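Local coordinates for EGF family domain-containing protein (Toxoplasma gondii, PDB 4Z81) that probably acts as an apical membrane antigen 1-like surface protein, consistent with a role in the apicomplexan parasite's attachment to and invasion of host cells, at residues N124-S129 with C265-S270. Sequence-based numbering, arbitrary orientation.
Sequences NVMPHS and CWPYKS
Pro267 CB lies 3.6 Å from the centroid of the His128 ring and 11° off its normal, which defines a CH-pi contact over the face and not at an edge. With CG anti to the backbone N (chi1 -177°), the His128 ring is carried toward Pro267, while chi2 near 61° turns its plane so that a face meets CB. The next atom of the proline, CG, takes up the aliphatic part of the contact: Val125 CG1 meets Pro267 CG at 3.8 Å, and the Met126 methyl reaches Pro267 from another direction, as Met126 CE lies 4.1 Å from Pro267 CG and from Pro267 CD. The methionine chain is bent at chi2, and its terminal CE makes the contact, the Met126 and Pro267 side chains crossing at about a right angle.

Both segments are irregular loops. Residues 265-270 fall in the region related to apical membrane antigen 1, of the PAN clan, and Cys265 is tied by a disulfide to Cys161; in residues 124-129, the backbone N atoms of Asn124, Val125 and Met126 donate hydrogen bonds to the Glu143 carboxylate.

At the solvent-facing end, Lys269 passes the His128 side chain in the opposite direction, its CD 3.7 Å from His128 CE1. Lys269 NZ stays 3.7 Å from His128 O, too far for a direct bond, and a water spans the gap, donating to His128 O at 2.7 Å and accepting from Lys269 NZ at 2.7 Å.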
# COMPACT_ATOMS: atom_id res chain seq x y z
N ASN A 124 -9.18 -9.81 21.80
CA ASN A 124 -9.14 -10.31 23.18
C ASN A 124 -7.84 -9.93 23.89
O ASN A 124 -7.08 -10.79 24.32
CB ASN A 124 -9.32 -11.83 23.20
CG ASN A 124 -10.53 -12.27 22.42
OD1 ASN A 124 -11.67 -11.99 22.80
ND2 ASN A 124 -10.30 -12.98 21.31
N VAL A 125 -7.62 -8.62 24.01
CA VAL A 125 -6.39 -8.08 24.57
C VAL A 125 -6.68 -7.14 25.74
O VAL A 125 -5.99 -7.18 26.76
CB VAL A 125 -5.58 -7.33 23.48
CG1 VAL A 125 -4.37 -6.62 24.08
CG2 VAL A 125 -5.15 -8.29 22.39
N MET A 126 -7.69 -6.29 25.58
CA MET A 126 -8.00 -5.25 26.57
C MET A 126 -9.22 -5.64 27.40
O MET A 126 -10.24 -6.02 26.84
CB MET A 126 -8.24 -3.91 25.87
CG MET A 126 -7.10 -3.44 24.99
SD MET A 126 -5.56 -3.20 25.90
CE MET A 126 -4.50 -2.52 24.62
N PRO A 127 -9.13 -5.52 28.73
CA PRO A 127 -7.97 -5.05 29.52
C PRO A 127 -6.88 -6.11 29.62
O PRO A 127 -7.19 -7.30 29.66
CB PRO A 127 -8.58 -4.77 30.89
CG PRO A 127 -9.70 -5.76 31.00
CD PRO A 127 -10.27 -5.86 29.60
N HIS A 128 -5.62 -5.68 29.65
CA HIS A 128 -4.50 -6.61 29.75
C HIS A 128 -4.33 -7.09 31.19
O HIS A 128 -4.11 -8.28 31.44
CB HIS A 128 -3.21 -5.95 29.26
CG HIS A 128 -2.03 -6.87 29.27
ND1 HIS A 128 -1.98 -8.02 28.51
CD2 HIS A 128 -0.86 -6.80 29.94
CE1 HIS A 128 -0.82 -8.63 28.72
NE2 HIS A 128 -0.12 -7.91 29.58
N SER A 129 -4.43 -6.16 32.14
CA SER A 129 -4.30 -6.46 33.55
C SER A 129 -5.30 -5.66 34.38
O SER A 129 -5.58 -4.51 34.07
CB SER A 129 -2.88 -6.17 34.04
OG SER A 129 -2.79 -6.31 35.44
N CYS A 265 4.99 -0.62 22.28
CA CYS A 265 4.02 0.12 23.07
C CYS A 265 2.82 -0.75 23.46
O CYS A 265 2.03 -0.37 24.32
CB CYS A 265 3.53 1.35 22.31
SG CYS A 265 4.84 2.50 21.88
N TRP A 266 2.70 -1.91 22.83
CA TRP A 266 1.53 -2.77 23.01
C TRP A 266 1.82 -3.89 24.00
O TRP A 266 2.96 -4.30 24.15
CB TRP A 266 1.09 -3.35 21.67
CG TRP A 266 0.94 -2.33 20.61
CD1 TRP A 266 1.65 -2.24 19.44
CD2 TRP A 266 0.03 -1.21 20.61
NE1 TRP A 266 1.23 -1.15 18.72
CE2 TRP A 266 0.25 -0.50 19.41
CE3 TRP A 266 -0.94 -0.75 21.50
CZ2 TRP A 266 -0.48 0.64 19.08
CZ3 TRP A 266 -1.65 0.39 21.18
CH2 TRP A 266 -1.42 1.07 19.98
N PRO A 267 0.77 -4.39 24.68
CA PRO A 267 0.96 -5.50 25.62
C PRO A 267 1.11 -6.83 24.91
O PRO A 267 0.65 -6.99 23.78
CB PRO A 267 -0.32 -5.47 26.46
CG PRO A 267 -1.35 -4.93 25.53
CD PRO A 267 -0.64 -3.96 24.61
N TYR A 268 1.75 -7.78 25.58
CA TYR A 268 1.79 -9.15 25.13
C TYR A 268 1.90 -10.09 26.31
O TYR A 268 2.56 -9.79 27.31
CB TYR A 268 2.97 -9.41 24.18
CG TYR A 268 3.13 -10.88 23.87
CD1 TYR A 268 2.24 -11.52 23.02
CD2 TYR A 268 4.14 -11.63 24.45
CE1 TYR A 268 2.36 -12.87 22.74
CE2 TYR A 268 4.27 -12.98 24.17
CZ TYR A 268 3.38 -13.59 23.32
OH TYR A 268 3.50 -14.94 23.03
N LYS A 269 1.24 -11.23 26.20
CA LYS A 269 1.46 -12.32 27.14
C LYS A 269 1.31 -13.62 26.38
O LYS A 269 0.67 -13.66 25.32
CB LYS A 269 0.49 -12.24 28.32
CG LYS A 269 -0.91 -12.76 28.05
CD LYS A 269 -1.92 -12.19 29.05
CE LYS A 269 -1.44 -12.30 30.50
NZ LYS A 269 -2.33 -11.56 31.44
N SER A 270 1.92 -14.67 26.91
CA SER A 270 1.97 -15.97 26.25
C SER A 270 0.60 -16.43 25.79
O SER A 270 -0.35 -16.47 26.58
CB SER A 270 2.58 -17.01 27.19
OG SER A 270 2.63 -18.29 26.57
O HOH W 1 -4.35 -10.51 29.94